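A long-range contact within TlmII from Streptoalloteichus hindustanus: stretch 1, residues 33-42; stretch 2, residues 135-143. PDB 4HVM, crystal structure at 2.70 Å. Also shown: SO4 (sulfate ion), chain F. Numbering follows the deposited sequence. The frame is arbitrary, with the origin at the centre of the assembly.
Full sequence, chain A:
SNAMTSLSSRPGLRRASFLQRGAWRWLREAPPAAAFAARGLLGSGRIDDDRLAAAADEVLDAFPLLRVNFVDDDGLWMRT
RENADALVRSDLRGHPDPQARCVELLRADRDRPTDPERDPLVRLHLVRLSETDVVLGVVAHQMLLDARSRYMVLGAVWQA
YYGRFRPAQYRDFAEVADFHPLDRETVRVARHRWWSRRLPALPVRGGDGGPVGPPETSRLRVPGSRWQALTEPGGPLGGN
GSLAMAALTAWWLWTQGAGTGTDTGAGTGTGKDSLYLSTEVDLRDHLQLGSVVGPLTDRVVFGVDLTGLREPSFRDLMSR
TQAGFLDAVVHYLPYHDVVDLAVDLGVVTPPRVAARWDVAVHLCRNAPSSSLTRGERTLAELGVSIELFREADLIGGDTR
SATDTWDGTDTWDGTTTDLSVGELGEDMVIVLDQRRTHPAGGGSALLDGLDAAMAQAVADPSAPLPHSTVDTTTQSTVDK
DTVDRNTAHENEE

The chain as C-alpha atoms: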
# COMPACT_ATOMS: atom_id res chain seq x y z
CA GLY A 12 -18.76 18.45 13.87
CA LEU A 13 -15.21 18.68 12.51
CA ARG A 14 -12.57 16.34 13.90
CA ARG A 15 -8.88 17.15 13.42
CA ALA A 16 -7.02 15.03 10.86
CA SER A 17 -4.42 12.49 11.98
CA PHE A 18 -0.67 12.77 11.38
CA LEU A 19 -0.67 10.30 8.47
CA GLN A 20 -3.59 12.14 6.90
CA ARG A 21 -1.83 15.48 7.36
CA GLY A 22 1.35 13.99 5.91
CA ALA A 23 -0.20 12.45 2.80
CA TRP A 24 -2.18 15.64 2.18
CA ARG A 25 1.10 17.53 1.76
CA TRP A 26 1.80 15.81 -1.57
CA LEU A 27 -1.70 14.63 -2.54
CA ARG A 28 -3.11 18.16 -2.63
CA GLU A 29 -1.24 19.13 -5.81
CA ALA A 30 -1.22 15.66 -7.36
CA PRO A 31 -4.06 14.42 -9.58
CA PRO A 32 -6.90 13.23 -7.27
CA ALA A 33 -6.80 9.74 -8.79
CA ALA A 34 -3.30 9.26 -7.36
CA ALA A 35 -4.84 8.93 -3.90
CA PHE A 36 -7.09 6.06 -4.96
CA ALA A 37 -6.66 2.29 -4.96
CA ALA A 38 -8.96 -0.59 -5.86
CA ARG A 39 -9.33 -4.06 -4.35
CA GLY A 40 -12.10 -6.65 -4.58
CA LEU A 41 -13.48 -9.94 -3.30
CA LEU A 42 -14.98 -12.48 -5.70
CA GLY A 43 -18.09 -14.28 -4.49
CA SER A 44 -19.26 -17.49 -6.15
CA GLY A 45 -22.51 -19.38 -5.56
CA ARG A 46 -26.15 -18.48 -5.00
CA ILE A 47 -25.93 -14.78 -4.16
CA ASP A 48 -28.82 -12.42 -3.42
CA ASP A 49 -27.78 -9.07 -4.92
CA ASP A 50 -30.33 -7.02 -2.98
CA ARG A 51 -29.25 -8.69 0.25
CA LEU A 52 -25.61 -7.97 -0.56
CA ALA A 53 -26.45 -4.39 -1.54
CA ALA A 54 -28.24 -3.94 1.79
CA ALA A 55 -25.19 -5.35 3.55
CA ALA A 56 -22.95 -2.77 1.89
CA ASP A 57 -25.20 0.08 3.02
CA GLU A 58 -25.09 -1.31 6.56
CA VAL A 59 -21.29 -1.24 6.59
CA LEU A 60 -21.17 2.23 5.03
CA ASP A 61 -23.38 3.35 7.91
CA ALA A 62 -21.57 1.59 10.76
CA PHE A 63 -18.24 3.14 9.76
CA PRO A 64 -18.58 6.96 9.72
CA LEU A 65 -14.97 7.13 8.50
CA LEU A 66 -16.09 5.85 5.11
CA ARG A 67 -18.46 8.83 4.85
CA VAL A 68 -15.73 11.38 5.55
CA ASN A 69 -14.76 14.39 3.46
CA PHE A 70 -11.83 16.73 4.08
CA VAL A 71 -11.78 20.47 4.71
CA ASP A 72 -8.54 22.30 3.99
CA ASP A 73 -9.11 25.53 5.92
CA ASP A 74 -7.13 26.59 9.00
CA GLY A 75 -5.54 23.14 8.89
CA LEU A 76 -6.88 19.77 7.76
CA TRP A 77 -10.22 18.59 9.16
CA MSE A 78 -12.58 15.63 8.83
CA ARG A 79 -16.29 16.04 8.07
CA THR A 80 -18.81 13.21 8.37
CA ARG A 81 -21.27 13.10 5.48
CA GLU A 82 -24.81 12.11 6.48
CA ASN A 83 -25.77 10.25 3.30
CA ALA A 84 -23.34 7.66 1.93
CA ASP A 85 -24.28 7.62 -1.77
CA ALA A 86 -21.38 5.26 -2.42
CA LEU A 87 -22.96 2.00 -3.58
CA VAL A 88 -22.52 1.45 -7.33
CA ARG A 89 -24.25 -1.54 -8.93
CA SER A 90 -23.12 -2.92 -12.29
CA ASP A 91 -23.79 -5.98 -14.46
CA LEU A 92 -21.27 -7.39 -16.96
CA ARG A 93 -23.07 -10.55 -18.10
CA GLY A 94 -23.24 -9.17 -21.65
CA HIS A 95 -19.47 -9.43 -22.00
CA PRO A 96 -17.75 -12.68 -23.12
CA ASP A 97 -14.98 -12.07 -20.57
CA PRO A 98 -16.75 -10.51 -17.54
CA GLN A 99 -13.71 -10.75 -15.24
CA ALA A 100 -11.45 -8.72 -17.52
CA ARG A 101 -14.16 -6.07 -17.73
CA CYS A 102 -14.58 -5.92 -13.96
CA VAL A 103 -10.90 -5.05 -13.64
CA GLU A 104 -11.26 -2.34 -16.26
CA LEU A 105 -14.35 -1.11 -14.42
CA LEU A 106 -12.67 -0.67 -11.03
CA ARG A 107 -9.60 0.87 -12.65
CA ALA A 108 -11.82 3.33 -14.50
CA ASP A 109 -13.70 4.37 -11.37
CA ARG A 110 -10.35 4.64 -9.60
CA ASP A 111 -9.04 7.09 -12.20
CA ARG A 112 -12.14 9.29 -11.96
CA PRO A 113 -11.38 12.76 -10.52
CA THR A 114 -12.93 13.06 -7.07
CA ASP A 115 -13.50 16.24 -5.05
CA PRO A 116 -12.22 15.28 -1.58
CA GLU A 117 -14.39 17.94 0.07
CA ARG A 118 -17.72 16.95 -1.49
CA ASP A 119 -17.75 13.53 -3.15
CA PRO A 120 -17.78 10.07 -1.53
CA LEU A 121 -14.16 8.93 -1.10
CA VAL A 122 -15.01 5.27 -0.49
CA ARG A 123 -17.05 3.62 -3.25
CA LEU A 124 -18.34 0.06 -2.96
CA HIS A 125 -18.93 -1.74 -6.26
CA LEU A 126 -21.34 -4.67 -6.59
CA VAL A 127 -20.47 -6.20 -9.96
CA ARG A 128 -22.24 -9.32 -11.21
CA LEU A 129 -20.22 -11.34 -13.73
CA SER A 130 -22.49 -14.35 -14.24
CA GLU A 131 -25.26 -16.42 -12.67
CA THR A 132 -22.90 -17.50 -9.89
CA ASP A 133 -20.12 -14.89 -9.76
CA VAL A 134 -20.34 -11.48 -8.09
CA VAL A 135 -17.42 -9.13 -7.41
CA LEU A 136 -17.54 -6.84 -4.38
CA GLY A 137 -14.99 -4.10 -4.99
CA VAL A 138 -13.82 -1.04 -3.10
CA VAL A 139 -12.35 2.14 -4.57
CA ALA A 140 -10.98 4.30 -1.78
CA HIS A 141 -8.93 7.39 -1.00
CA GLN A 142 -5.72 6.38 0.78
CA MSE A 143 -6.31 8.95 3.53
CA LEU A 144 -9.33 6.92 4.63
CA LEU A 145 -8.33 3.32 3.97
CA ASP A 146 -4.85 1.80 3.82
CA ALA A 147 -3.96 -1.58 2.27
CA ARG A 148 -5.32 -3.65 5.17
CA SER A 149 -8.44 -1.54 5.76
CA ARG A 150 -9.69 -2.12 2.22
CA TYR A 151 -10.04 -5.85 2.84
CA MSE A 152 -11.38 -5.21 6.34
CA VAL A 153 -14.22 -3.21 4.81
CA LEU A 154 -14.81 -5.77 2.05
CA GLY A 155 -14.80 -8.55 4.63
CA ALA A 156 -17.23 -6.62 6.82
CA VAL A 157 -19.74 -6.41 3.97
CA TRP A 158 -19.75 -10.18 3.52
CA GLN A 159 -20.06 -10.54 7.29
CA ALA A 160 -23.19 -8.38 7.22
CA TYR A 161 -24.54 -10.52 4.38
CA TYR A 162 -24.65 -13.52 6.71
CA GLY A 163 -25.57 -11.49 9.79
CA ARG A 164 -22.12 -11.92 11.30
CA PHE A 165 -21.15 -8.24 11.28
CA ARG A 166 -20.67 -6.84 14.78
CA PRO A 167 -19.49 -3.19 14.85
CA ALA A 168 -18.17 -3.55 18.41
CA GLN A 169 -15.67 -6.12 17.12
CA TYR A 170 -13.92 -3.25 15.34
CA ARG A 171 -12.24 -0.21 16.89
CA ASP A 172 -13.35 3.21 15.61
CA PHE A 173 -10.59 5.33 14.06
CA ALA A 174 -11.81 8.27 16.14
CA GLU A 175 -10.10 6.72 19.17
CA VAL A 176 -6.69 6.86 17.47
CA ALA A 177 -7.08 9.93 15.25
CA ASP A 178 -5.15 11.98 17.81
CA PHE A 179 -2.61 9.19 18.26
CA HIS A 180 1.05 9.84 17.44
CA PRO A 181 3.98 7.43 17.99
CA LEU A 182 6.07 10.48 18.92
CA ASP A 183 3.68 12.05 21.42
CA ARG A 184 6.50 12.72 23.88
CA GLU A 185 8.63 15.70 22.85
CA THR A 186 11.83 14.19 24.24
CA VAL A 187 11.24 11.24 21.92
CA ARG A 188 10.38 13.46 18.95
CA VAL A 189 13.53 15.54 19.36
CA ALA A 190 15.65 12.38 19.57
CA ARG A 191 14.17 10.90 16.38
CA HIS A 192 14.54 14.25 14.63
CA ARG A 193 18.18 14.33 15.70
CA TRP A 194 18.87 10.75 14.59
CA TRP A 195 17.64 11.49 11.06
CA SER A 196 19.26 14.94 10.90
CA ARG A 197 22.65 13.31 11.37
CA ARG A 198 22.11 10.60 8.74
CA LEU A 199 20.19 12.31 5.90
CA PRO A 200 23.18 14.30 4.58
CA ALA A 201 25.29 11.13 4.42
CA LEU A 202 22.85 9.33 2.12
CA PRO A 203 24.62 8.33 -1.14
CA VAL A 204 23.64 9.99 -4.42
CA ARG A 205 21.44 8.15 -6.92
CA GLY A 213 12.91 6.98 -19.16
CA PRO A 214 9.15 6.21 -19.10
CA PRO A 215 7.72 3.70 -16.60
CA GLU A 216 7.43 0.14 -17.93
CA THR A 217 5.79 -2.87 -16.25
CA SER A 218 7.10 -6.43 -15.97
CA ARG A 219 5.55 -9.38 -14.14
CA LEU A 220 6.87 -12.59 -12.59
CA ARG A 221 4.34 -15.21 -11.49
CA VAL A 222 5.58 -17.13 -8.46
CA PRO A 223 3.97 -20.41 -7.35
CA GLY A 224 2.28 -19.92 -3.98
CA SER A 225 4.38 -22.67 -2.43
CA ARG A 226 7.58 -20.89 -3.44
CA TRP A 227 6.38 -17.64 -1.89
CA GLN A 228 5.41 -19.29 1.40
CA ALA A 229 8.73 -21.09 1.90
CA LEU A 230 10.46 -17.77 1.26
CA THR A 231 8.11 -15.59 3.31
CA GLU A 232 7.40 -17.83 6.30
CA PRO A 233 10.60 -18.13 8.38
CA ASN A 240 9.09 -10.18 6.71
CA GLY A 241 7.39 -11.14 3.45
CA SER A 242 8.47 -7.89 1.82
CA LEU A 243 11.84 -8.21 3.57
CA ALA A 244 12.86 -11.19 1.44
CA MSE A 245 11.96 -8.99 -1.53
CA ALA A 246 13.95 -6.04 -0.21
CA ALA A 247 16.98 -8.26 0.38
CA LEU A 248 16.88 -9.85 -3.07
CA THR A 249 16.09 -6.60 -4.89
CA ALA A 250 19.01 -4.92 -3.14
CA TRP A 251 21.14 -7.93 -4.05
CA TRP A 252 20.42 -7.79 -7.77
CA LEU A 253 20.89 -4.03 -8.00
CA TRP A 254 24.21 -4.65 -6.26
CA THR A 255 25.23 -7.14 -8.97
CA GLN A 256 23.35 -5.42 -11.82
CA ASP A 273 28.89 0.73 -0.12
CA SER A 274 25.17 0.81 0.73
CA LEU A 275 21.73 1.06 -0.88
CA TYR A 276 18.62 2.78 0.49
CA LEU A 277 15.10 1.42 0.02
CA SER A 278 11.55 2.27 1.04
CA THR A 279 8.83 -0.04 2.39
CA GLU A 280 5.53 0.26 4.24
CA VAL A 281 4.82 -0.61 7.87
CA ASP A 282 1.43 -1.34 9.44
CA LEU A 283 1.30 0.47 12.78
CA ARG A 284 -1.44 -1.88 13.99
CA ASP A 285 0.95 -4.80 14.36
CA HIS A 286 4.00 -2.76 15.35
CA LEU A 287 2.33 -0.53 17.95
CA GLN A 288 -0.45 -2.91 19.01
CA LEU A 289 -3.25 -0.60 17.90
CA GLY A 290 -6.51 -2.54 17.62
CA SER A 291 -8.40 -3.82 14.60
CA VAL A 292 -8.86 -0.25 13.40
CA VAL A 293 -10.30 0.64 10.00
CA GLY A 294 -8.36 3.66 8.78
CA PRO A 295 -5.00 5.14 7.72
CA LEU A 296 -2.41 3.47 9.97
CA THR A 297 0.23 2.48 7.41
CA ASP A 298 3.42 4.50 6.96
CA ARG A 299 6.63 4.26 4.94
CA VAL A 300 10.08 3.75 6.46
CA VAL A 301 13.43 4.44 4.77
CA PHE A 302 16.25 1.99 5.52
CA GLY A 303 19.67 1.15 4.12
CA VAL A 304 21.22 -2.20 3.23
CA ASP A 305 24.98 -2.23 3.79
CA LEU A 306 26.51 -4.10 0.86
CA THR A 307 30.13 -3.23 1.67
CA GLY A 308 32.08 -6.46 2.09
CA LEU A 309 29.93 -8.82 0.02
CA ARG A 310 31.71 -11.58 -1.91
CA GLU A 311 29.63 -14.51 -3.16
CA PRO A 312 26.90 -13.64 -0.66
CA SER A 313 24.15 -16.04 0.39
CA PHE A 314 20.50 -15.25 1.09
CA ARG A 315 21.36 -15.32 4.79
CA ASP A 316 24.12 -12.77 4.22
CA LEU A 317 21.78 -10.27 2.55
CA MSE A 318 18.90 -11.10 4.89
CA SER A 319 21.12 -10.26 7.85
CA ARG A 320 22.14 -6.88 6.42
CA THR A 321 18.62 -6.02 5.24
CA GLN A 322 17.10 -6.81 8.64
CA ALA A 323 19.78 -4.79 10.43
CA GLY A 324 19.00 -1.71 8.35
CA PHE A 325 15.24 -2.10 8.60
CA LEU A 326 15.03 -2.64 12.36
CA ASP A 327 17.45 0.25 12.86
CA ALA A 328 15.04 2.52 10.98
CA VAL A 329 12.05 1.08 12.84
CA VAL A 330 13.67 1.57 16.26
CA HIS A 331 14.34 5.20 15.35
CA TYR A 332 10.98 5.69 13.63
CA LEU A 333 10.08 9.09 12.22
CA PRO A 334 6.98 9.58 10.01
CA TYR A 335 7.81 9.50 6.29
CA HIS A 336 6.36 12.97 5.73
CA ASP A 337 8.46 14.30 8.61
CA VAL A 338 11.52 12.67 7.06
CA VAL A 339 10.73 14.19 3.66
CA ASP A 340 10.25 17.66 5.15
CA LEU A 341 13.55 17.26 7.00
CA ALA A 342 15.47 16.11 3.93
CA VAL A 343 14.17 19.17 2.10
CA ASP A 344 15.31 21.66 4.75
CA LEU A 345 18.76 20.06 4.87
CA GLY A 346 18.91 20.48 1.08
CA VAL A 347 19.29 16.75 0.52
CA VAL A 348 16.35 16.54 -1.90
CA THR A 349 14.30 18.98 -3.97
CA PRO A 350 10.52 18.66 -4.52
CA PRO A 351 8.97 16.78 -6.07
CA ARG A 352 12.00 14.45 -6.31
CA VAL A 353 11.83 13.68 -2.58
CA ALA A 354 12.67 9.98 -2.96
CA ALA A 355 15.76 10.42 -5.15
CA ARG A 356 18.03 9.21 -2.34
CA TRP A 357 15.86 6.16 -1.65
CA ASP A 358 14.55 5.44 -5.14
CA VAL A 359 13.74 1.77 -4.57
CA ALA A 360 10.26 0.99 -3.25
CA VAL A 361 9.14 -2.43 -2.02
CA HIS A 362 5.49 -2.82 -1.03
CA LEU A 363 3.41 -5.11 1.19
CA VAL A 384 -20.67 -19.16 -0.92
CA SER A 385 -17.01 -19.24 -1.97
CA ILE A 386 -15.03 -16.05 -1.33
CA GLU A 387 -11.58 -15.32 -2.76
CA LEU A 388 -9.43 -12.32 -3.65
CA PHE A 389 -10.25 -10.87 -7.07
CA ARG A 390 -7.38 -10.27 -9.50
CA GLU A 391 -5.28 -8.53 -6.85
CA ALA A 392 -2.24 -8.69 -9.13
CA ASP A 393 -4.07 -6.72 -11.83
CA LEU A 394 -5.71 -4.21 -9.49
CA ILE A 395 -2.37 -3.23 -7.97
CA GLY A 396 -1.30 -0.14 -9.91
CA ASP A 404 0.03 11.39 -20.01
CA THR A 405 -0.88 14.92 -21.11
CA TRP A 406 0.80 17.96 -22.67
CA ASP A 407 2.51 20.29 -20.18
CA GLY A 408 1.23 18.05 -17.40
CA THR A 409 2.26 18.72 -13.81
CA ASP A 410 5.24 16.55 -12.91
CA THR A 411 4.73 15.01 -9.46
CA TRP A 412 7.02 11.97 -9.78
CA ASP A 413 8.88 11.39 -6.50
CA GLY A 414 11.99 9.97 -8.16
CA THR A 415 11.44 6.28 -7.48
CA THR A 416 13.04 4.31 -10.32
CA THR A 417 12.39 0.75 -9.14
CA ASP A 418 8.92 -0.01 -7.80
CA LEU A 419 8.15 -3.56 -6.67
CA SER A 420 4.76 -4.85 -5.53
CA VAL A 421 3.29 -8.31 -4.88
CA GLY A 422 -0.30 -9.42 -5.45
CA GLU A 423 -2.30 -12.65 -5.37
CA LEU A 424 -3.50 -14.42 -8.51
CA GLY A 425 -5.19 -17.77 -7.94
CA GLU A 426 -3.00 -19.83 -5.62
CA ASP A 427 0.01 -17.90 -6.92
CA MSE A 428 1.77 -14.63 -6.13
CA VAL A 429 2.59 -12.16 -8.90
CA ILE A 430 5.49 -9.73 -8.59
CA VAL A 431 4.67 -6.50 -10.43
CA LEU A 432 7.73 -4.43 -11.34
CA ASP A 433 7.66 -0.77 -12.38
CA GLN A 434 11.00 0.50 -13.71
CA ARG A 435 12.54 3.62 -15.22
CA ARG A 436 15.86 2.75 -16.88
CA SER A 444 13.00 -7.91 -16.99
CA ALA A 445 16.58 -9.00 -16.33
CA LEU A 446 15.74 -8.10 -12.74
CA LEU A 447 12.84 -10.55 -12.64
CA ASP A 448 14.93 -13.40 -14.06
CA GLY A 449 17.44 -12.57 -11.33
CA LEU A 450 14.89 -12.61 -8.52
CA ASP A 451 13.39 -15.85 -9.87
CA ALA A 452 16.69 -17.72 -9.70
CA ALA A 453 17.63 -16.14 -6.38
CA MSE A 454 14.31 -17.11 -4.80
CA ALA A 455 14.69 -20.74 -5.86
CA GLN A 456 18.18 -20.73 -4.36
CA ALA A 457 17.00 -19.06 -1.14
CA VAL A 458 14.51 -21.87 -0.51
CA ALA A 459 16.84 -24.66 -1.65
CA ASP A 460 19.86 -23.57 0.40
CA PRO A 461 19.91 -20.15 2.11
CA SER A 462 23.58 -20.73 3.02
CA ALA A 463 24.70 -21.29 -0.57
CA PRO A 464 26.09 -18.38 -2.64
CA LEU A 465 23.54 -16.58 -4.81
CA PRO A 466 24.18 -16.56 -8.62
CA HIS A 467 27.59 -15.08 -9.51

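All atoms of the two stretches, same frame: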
# COMPACT_ATOMS: atom_id res chain seq x y z
N ALA A 33 -6.75 11.18 -8.58
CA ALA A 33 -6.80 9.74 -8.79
C ALA A 33 -5.58 9.05 -8.20
O ALA A 33 -5.58 7.83 -8.01
CB ALA A 33 -6.93 9.44 -10.28
N ALA A 34 -4.54 9.82 -7.91
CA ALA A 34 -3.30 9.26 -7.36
C ALA A 34 -3.50 8.80 -5.93
O ALA A 34 -2.70 8.01 -5.41
CB ALA A 34 -2.18 10.28 -7.43
N ALA A 35 -4.56 9.28 -5.29
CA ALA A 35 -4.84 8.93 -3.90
C ALA A 35 -5.72 7.69 -3.80
O ALA A 35 -6.04 7.24 -2.70
CB ALA A 35 -5.51 10.10 -3.20
N PHE A 36 -6.12 7.15 -4.94
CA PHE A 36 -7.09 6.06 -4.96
C PHE A 36 -6.50 4.70 -5.31
O PHE A 36 -5.57 4.60 -6.11
CB PHE A 36 -8.26 6.39 -5.89
CG PHE A 36 -9.29 7.28 -5.27
CD1 PHE A 36 -9.09 8.65 -5.22
CD2 PHE A 36 -10.45 6.76 -4.72
CE1 PHE A 36 -10.03 9.48 -4.64
CE2 PHE A 36 -11.39 7.58 -4.14
CZ PHE A 36 -11.18 8.95 -4.10
N ALA A 37 -7.06 3.67 -4.70
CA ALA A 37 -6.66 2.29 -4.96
C ALA A 37 -7.90 1.43 -5.02
O ALA A 37 -8.93 1.76 -4.43
CB ALA A 37 -5.72 1.80 -3.87
N ALA A 38 -7.82 0.31 -5.73
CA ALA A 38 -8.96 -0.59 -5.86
C ALA A 38 -8.62 -2.03 -5.51
O ALA A 38 -7.63 -2.58 -5.99
CB ALA A 38 -9.54 -0.51 -7.26
N ARG A 39 -9.44 -2.64 -4.66
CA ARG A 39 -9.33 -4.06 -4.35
C ARG A 39 -10.72 -4.67 -4.42
O ARG A 39 -11.72 -3.94 -4.41
CB ARG A 39 -8.73 -4.27 -2.96
CG ARG A 39 -7.34 -3.67 -2.79
CD ARG A 39 -6.33 -4.34 -3.71
NE ARG A 39 -5.35 -3.39 -4.22
CZ ARG A 39 -4.20 -3.10 -3.62
NH1 ARG A 39 -3.88 -3.70 -2.48
NH2 ARG A 39 -3.37 -2.22 -4.16
N GLY A 40 -10.81 -5.99 -4.49
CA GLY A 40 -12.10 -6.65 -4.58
C GLY A 40 -12.11 -8.09 -4.12
O GLY A 40 -11.10 -8.78 -4.18
N LEU A 41 -13.28 -8.55 -3.67
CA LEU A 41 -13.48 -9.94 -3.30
C LEU A 41 -14.46 -10.59 -4.27
O LEU A 41 -15.52 -10.03 -4.56
CB LEU A 41 -14.01 -10.06 -1.87
CG LEU A 41 -13.06 -9.66 -0.73
CD1 LEU A 41 -13.75 -9.83 0.61
CD2 LEU A 41 -11.77 -10.47 -0.79
N LEU A 42 -14.11 -11.76 -4.78
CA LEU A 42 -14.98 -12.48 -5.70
C LEU A 42 -15.84 -13.50 -4.97
O LEU A 42 -15.33 -14.40 -4.32
CB LEU A 42 -14.15 -13.18 -6.78
CG LEU A 42 -14.88 -14.16 -7.69
CD1 LEU A 42 -16.01 -13.48 -8.43
CD2 LEU A 42 -13.91 -14.80 -8.66
N VAL A 135 -18.59 -9.80 -7.98
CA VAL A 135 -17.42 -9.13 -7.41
C VAL A 135 -17.83 -7.95 -6.52
O VAL A 135 -18.55 -7.06 -6.96
CB VAL A 135 -16.45 -8.63 -8.49
CG1 VAL A 135 -15.40 -7.71 -7.88
CG2 VAL A 135 -15.80 -9.81 -9.20
N LEU A 136 -17.37 -7.97 -5.28
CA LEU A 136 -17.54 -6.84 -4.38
C LEU A 136 -16.23 -6.07 -4.34
O LEU A 136 -15.24 -6.56 -3.79
CB LEU A 136 -17.91 -7.31 -2.98
CG LEU A 136 -18.09 -6.20 -1.94
CD1 LEU A 136 -19.44 -5.49 -2.08
CD2 LEU A 136 -17.91 -6.75 -0.53
N GLY A 137 -16.22 -4.88 -4.92
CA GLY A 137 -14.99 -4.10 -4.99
C GLY A 137 -15.06 -2.81 -4.21
O GLY A 137 -16.14 -2.27 -3.98
N VAL A 138 -13.90 -2.32 -3.79
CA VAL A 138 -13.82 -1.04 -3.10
C VAL A 138 -12.82 -0.12 -3.80
O VAL A 138 -11.71 -0.54 -4.15
CB VAL A 138 -13.44 -1.21 -1.60
CG1 VAL A 138 -12.13 -1.96 -1.44
CG2 VAL A 138 -13.38 0.14 -0.91
N VAL A 139 -13.23 1.12 -4.01
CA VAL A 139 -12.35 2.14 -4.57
C VAL A 139 -12.24 3.27 -3.57
O VAL A 139 -13.20 4.02 -3.37
CB VAL A 139 -12.90 2.67 -5.90
CG1 VAL A 139 -11.97 3.74 -6.46
CG2 VAL A 139 -13.08 1.54 -6.89
N ALA A 140 -11.08 3.41 -2.93
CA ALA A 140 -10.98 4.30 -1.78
C ALA A 140 -9.78 5.24 -1.78
O ALA A 140 -8.70 4.90 -2.26
CB ALA A 140 -11.01 3.50 -0.49
N HIS A 141 -9.99 6.42 -1.23
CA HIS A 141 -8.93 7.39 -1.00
C HIS A 141 -8.01 6.85 0.08
O HIS A 141 -8.47 6.32 1.09
CB HIS A 141 -9.55 8.72 -0.55
CG HIS A 141 -8.64 9.89 -0.67
ND1 HIS A 141 -7.57 10.10 0.17
CD2 HIS A 141 -8.65 10.94 -1.53
CE1 HIS A 141 -6.95 11.22 -0.16
NE2 HIS A 141 -7.59 11.75 -1.19
N GLN A 142 -6.70 6.98 -0.12
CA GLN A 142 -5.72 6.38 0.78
C GLN A 142 -5.66 7.06 2.15
O GLN A 142 -5.07 6.52 3.09
CB GLN A 142 -4.33 6.38 0.15
CG GLN A 142 -3.73 7.77 -0.04
CD GLN A 142 -2.24 7.73 -0.26
OE1 GLN A 142 -1.77 7.54 -1.38
NE2 GLN A 142 -1.48 7.93 0.81
N MSE A 143 -6.27 8.23 2.26
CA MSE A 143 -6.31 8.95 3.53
C MSE A 143 -7.48 8.49 4.40
O MSE A 143 -7.70 9.00 5.50
CB MSE A 143 -6.40 10.46 3.30
CG MSE A 143 -5.11 11.09 2.81
SE MSE A 143 -5.27 13.00 2.52
CE MSE A 143 -6.05 13.50 4.23
S SO4 F . -2.04 0.52 -5.29
O1 SO4 F . -1.18 -0.02 -6.33
O2 SO4 F . -1.86 1.97 -5.18
O3 SO4 F . -3.43 0.23 -5.62
O4 SO4 F . -1.70 -0.09 -4.01

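The apolar centre of this contact lies on one face of a two-stranded antiparallel ladder, where Phe36, Ala38 and Leu42 meet His141, Val139 and Val135. Phe36, with chi1 in the m well, lays its ring back toward the second stretch: CD2 of Phe36 comes within 3.8 Å of CG1 of Val139. The ring also covers the start of the histidine side chain, with CB of His141 lying 4.2 Å from the centroid of the Phe36 ring, over its face. Beyond CB, the imidazole of His141 turns its edge toward the phenylalanine face in an offset edge-to-face pair, the planes at 77° and the centroids of the Phe36 and His141 rings 5.4 Å apart. CB of Ala35 packs over one face of the imidazole, 3.5 Å from the centroid of the His141 ring. A methyl group suits this position, being compact enough to sit directly on the ring.

Further along the same face the aromatic cluster gives way to smaller aliphatic contacts. CB of Ala38 lies 4.1 Å from CG2 of Val139, a small residue beside a branched one. At the far end CD1 of Leu42 meets CG2 of Val135 at 3.8 Å. Between these pairs stand Gly40 and Gly137, directly across from each other, and here the strands draw closest: CA of Gly40 is 3.9 Å from CA of Gly137. With no side chain on either residue, the backbones themselves make the contact. The other face carries Ala37, Arg39, Leu41, Leu136, Val138 and Ala140, of which the two leucines, Val138 and Ala140 are buried. In all, 695 Å² is buried between the stretches, both sides summed.

Every hydrogen bond between the two stretches is made by backbone atoms. Strands 36-42 and 135-141 run at 163° to each other, and three pairs, Ala37 with Ala140, Arg39 with Val138 and Leu41 with Leu136, each exchange two hydrogen bonds. In the middle pair, N of Val138 donates to O of Arg39 at 2.8 Å and N of Arg39 to O of Val138 at 3.1 Å. The intervening residues bring CA-H groups to the same carbonyls, as where CA of Ala38 lies 3.2 Å from O of Val138.

At the Ala35 end, the ladder meets the end of a 3-10 segment in one stretch and loop in the other. N of Gln142 donates to O of Ala35 at 2.7 Å, extending the backbone bonding just past the strand, while N of selenomethionine Met143 donates to ND1 of His141 at 3.1 Å. That bond ties the imidazole to its own stretch and helps to hold the ring against CB of Ala35.

The polar edge is reached through Arg39, whose side chain leads away from the second stretch. NE of Arg39 makes a weak hydrogen bond to O of Ala38 at 3.0 Å, and NH2 of Arg39 makes weak ones to O4 and O3 of the sulfate, at 2.7 and 2.9 Å. A long, charged side chain suits this partly exposed site: its backbone serves the ladder while its guanidinium meets an anion, probably from the crystallisation liquor.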